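Long-range contacts in blood group a-and b-cleaving endo-beta-galactosidase (Streptococcus pneumoniae, PDB 2YGL), which cleaves blood group A and B antigens as a family 98 glycoside hydrolase, here represented by its tandem CBM51 modules, which probably bind the carbohydrate: residues Thr63-Ser69 with Ser150-Thr156; Ala101-Ile106 with Glu124-Tyr128. All coordinates share one frame; numbering follows the deposited sequence.

How the interactions relate
Both contacts lie in the first of the two NPCBM domains, their centres about 9 Å apart, and both reach one calcium ion. Interaction 1 gives the metal the carbonyl oxygens of Ala152 and His155, interaction 2 that of Val102; Asp159 OD2 and two waters complete the site. Strands 145-151 and 105-110 are antiparallel neighbours in a five-stranded sheet, and Phe151 N lies 2.7 Å from Arg105 O, a probable hydrogen bond joining the contacts. Next to it is a classic beta bulge at Asp104 and Arg105, paired with Phe151. Both segments of interaction 2 fall between those of interaction 1 in sequence.

Interaction 1 (Thr63-Ser69 with Ser150-Thr156); sequences TVADSPS and SFAGEHT. With CA (calcium ion), chain C.
The pyrrolidine of Pro68, which follows a cis peptide bond, lies beside the ring of Phe151 and puts CB over one face in a CH-pi contact, 3.6 Å from the centroid of that ring. From CB of Phe151 the side chain turns beside its own backbone N (chi1 -68°), which brings the ring alongside the proline. CG and CD1 lie farthest from Pro68 CB, CD2 and CE1 are intermediate, both at 3.9 Å, and CE2 and CZ, at the far end, meet both CB and CG of Pro68. Water 1 lies in plane at the ring edge. Arg105 adds a cation-pi contact to this ring. Next along the two segments, Ser69 and Ser150 form an antiparallel hydrogen-bonded pair, with 3.0 Å both from Ser69 N to Ser150 O and from Ser150 N to Ser69 O. Asp66 O receives a short bond from Ala152 N (2.6 Å). Water 1 links Asp66 O to Ser67 OG and Gly153 N. Ala152 CB packs on Ala65 CB at 3.8 Å, and Thr156 CG2 reaches Ala65 O. Bonded through its N to Asp66, Ala152 turns its carbonyl oxygen to the calcium ion at 2.3 Å, so the bond links the 63-69 segment, through one residue, to a ligand of the metal.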
# COMPACT_ATOMS: atom_id res chain seq x y z
N THR A 63 9.68 -9.54 27.83
CA THR A 63 11.03 -10.10 27.86
C THR A 63 11.77 -9.77 29.15
O THR A 63 11.27 -9.03 30.00
CB THR A 63 11.86 -9.64 26.62
OG1 THR A 63 13.07 -10.40 26.54
CG2 THR A 63 12.20 -8.14 26.70
N VAL A 64 12.97 -10.34 29.30
CA VAL A 64 13.93 -9.91 30.30
C VAL A 64 15.13 -9.31 29.55
O VAL A 64 15.65 -9.92 28.62
CB VAL A 64 14.39 -11.07 31.22
CG1 VAL A 64 15.56 -10.65 32.11
CG2 VAL A 64 13.23 -11.55 32.08
N ALA A 65 15.54 -8.11 29.96
CA ALA A 65 16.64 -7.41 29.32
C ALA A 65 17.97 -8.15 29.48
O ALA A 65 18.18 -8.87 30.46
CB ALA A 65 16.75 -5.98 29.85
N ASP A 66 18.85 -7.98 28.50
CA ASP A 66 20.21 -8.52 28.56
C ASP A 66 21.19 -7.45 28.07
O ASP A 66 21.01 -6.27 28.36
CB ASP A 66 20.32 -9.82 27.75
CG ASP A 66 21.28 -10.82 28.37
OD1 ASP A 66 21.89 -10.51 29.42
OD2 ASP A 66 21.43 -11.93 27.82
N SER A 67 22.22 -7.85 27.33
CA SER A 67 23.22 -6.89 26.85
C SER A 67 23.57 -6.99 25.35
O SER A 67 24.74 -7.18 25.01
CB SER A 67 24.49 -6.96 27.71
OG SER A 67 24.26 -6.40 28.99
N PRO A 68 22.57 -6.86 24.46
CA PRO A 68 21.15 -6.68 24.74
C PRO A 68 20.32 -7.95 24.57
O PRO A 68 20.79 -8.93 24.00
CB PRO A 68 20.72 -5.66 23.68
CG PRO A 68 21.67 -5.90 22.51
CD PRO A 68 22.87 -6.65 23.03
N SER A 69 19.09 -7.92 25.10
CA SER A 69 18.04 -8.85 24.70
C SER A 69 17.50 -8.32 23.38
O SER A 69 17.22 -7.13 23.25
CB SER A 69 16.94 -8.90 25.76
OG SER A 69 15.69 -9.28 25.20
N SER A 150 16.70 -4.40 24.42
CA SER A 150 16.67 -3.94 25.81
C SER A 150 17.98 -4.24 26.54
O SER A 150 18.48 -5.36 26.50
CB SER A 150 15.47 -4.51 26.57
OG SER A 150 15.41 -5.92 26.49
N PHE A 151 18.51 -3.21 27.19
CA PHE A 151 19.82 -3.29 27.85
C PHE A 151 19.68 -3.34 29.37
O PHE A 151 19.19 -2.39 30.00
CB PHE A 151 20.71 -2.11 27.41
CG PHE A 151 21.14 -2.18 25.96
CD1 PHE A 151 20.32 -1.68 24.95
CD2 PHE A 151 22.37 -2.74 25.61
CE1 PHE A 151 20.71 -1.74 23.61
CE2 PHE A 151 22.77 -2.80 24.27
CZ PHE A 151 21.94 -2.30 23.27
N ALA A 152 20.10 -4.46 29.95
CA ALA A 152 19.93 -4.75 31.38
C ALA A 152 20.88 -3.98 32.29
O ALA A 152 20.55 -3.72 33.45
CB ALA A 152 20.06 -6.24 31.63
N GLY A 153 22.05 -3.63 31.78
CA GLY A 153 23.07 -2.98 32.59
C GLY A 153 23.81 -3.97 33.47
O GLY A 153 24.16 -5.06 33.02
N GLU A 154 24.03 -3.59 34.73
CA GLU A 154 24.83 -4.40 35.66
C GLU A 154 24.26 -5.80 35.92
O GLU A 154 25.01 -6.78 35.92
CB GLU A 154 25.04 -3.66 36.99
CG GLU A 154 25.97 -2.46 36.90
CD GLU A 154 26.29 -1.87 38.25
OE1 GLU A 154 26.85 -2.58 39.11
OE2 GLU A 154 25.98 -0.67 38.46
N HIS A 155 22.95 -5.88 36.14
CA HIS A 155 22.28 -7.15 36.41
C HIS A 155 20.98 -7.24 35.62
O HIS A 155 20.40 -6.21 35.26
CB HIS A 155 21.97 -7.29 37.90
CG HIS A 155 23.14 -7.02 38.79
ND1 HIS A 155 24.16 -7.93 38.99
CD2 HIS A 155 23.45 -5.93 39.54
CE1 HIS A 155 25.05 -7.41 39.82
NE2 HIS A 155 24.64 -6.21 40.17
N THR A 156 20.51 -8.46 35.38
CA THR A 156 19.24 -8.67 34.69
C THR A 156 18.07 -8.81 35.68
O THR A 156 16.91 -8.88 35.26
CB THR A 156 19.29 -9.92 33.79
OG1 THR A 156 19.45 -11.09 34.60
CG2 THR A 156 20.44 -9.83 32.79
CA CA C . 19.29 -4.35 35.24
O HOH W 1 23.08 -3.98 29.13
O HOH W 2 14.34 -6.86 23.97
O HOH W 3 21.00 -3.49 36.45
O HOH W 4 18.53 -5.12 37.38

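Interaction 2 (Ala101-Ile106 with Glu124-Tyr128). With CA (calcium ion), chain C.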
# COMPACT_ATOMS: atom_id res chain seq x y z
N ALA A 101 15.03 -4.46 38.89
CA ALA A 101 14.24 -3.59 38.00
C ALA A 101 14.99 -2.30 37.61
O ALA A 101 14.49 -1.19 37.80
CB ALA A 101 12.86 -3.28 38.61
N VAL A 102 16.19 -2.47 37.07
CA VAL A 102 17.02 -1.35 36.62
C VAL A 102 17.44 -1.61 35.17
O VAL A 102 18.30 -2.45 34.90
CB VAL A 102 18.25 -1.12 37.53
CG1 VAL A 102 19.14 -0.00 36.99
CG2 VAL A 102 17.82 -0.80 38.96
N VAL A 103 16.81 -0.89 34.25
CA VAL A 103 17.06 -1.06 32.82
C VAL A 103 17.78 0.17 32.29
O VAL A 103 17.27 1.28 32.38
CB VAL A 103 15.75 -1.33 32.04
CG1 VAL A 103 15.97 -1.26 30.53
CG2 VAL A 103 15.18 -2.69 32.43
N ASP A 104 18.98 -0.05 31.76
CA ASP A 104 19.82 1.04 31.27
C ASP A 104 19.24 1.73 30.04
O ASP A 104 19.21 2.96 29.97
CB ASP A 104 21.24 0.54 30.98
CG ASP A 104 22.10 0.42 32.23
OD1 ASP A 104 21.56 0.42 33.36
OD2 ASP A 104 23.34 0.34 32.08
N ARG A 105 18.75 0.94 29.08
CA ARG A 105 18.36 1.46 27.78
C ARG A 105 17.42 0.52 27.03
O ARG A 105 17.56 -0.70 27.10
CB ARG A 105 19.62 1.70 26.94
CG ARG A 105 19.46 2.66 25.79
CD ARG A 105 20.82 3.11 25.26
NE ARG A 105 21.54 2.06 24.53
CZ ARG A 105 22.55 1.35 25.04
NH1 ARG A 105 22.97 1.55 26.28
NH2 ARG A 105 23.14 0.44 24.29
N ILE A 106 16.47 1.10 26.31
CA ILE A 106 15.65 0.37 25.35
C ILE A 106 15.78 1.04 23.98
O ILE A 106 15.63 2.26 23.87
CB ILE A 106 14.15 0.29 25.77
CG1 ILE A 106 14.01 -0.47 27.10
CG2 ILE A 106 13.31 -0.39 24.68
CD1 ILE A 106 12.63 -0.34 27.76
N GLU A 124 19.17 7.87 32.55
CA GLU A 124 19.41 6.95 33.66
C GLU A 124 18.64 5.63 33.48
O GLU A 124 18.84 4.68 34.24
CB GLU A 124 19.10 7.63 35.01
CG GLU A 124 17.64 8.03 35.27
CD GLU A 124 17.16 9.22 34.43
OE1 GLU A 124 16.78 9.00 33.26
OE2 GLU A 124 17.17 10.36 34.94
N GLY A 125 17.78 5.59 32.47
CA GLY A 125 17.06 4.37 32.11
C GLY A 125 15.70 4.23 32.76
O GLY A 125 15.03 5.23 33.05
N PHE A 126 15.28 2.99 32.99
CA PHE A 126 13.99 2.70 33.61
C PHE A 126 14.14 2.04 34.97
O PHE A 126 14.98 1.16 35.16
CB PHE A 126 13.12 1.82 32.71
CG PHE A 126 12.64 2.52 31.46
CD1 PHE A 126 13.42 2.52 30.30
CD2 PHE A 126 11.41 3.17 31.44
CE1 PHE A 126 12.98 3.16 29.15
CE2 PHE A 126 10.97 3.82 30.29
CZ PHE A 126 11.75 3.81 29.14
N ARG A 127 13.32 2.49 35.92
CA ARG A 127 13.18 1.86 37.23
C ARG A 127 11.76 1.31 37.35
O ARG A 127 10.93 1.50 36.45
CB ARG A 127 13.46 2.87 38.35
CG ARG A 127 14.82 3.55 38.28
CD ARG A 127 15.97 2.60 38.60
NE ARG A 127 17.26 3.28 38.62
CZ ARG A 127 18.03 3.49 37.55
NH1 ARG A 127 17.64 3.08 36.34
NH2 ARG A 127 19.18 4.12 37.69
N TYR A 128 11.47 0.65 38.47
CA TYR A 128 10.18 0.00 38.70
C TYR A 128 9.01 0.98 38.60
O TYR A 128 7.91 0.60 38.18
CB TYR A 128 10.16 -0.70 40.06
CG TYR A 128 9.77 0.22 41.20
CD1 TYR A 128 10.71 1.09 41.77
CD2 TYR A 128 8.47 0.24 41.70
CE1 TYR A 128 10.35 1.94 42.81
CE2 TYR A 128 8.10 1.09 42.73
CZ TYR A 128 9.05 1.94 43.28
OH TYR A 128 8.70 2.78 44.30
CA CA C . 19.29 -4.35 35.24
O HOH W 5 13.55 -0.17 40.09
O HOH W 6 20.50 2.48 34.79
O HOH W 3 21.00 -3.49 36.45
O HOH W 4 18.53 -5.12 37.38
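The backbones of Val103 and Phe126 meet in a single antiparallel hydrogen-bonded bridge, in which Val103 N bonds to Phe126 O at 2.9 Å. Phe126 N returns a bond of 2.7 Å to Val103 O. Contacts of the CA-H...O kind extend the pairing on both sides, from Gly125 CA to Val103 O and from Arg127 CA to Ala101 O. Gly125 CA lies close against Val103 O and Asp104 O. Farther along, water 5 spans Ala101 O and Tyr128 N, and CB of Ala101 packs against CB of Tyr128. On one side of the bridge the chain of Arg127 bends at chi2 (-70°) and folds back over Val102. Its guanidinium receives Val102 CG1 over one face, 3.5 Å from Arg127 NH1, while Val102 CG2 touches CD. The same NH1 bonds to Glu124 O at 2.9 Å, approaching from 34° outside the carbonyl plane, with a weak second bond to Phe126 O. Water 6 donates to both Glu124 O and Asp104 OD1. Toward the interior, Ile106 CD1 meets Phe126 CE1 at 3.8 Å, the two side chains crossing at about a right angle; Ile87 of strand 82-87 touches both. Val102 thus presents its methyl groups to Arg127 and its carbonyl oxygen to the calcium ion. The arginine, bonded to Glu124 O, fastens the 124-128 loop upon itself, and the bridge at Val103 joins that loop to the backbone immediately after the metal ligand.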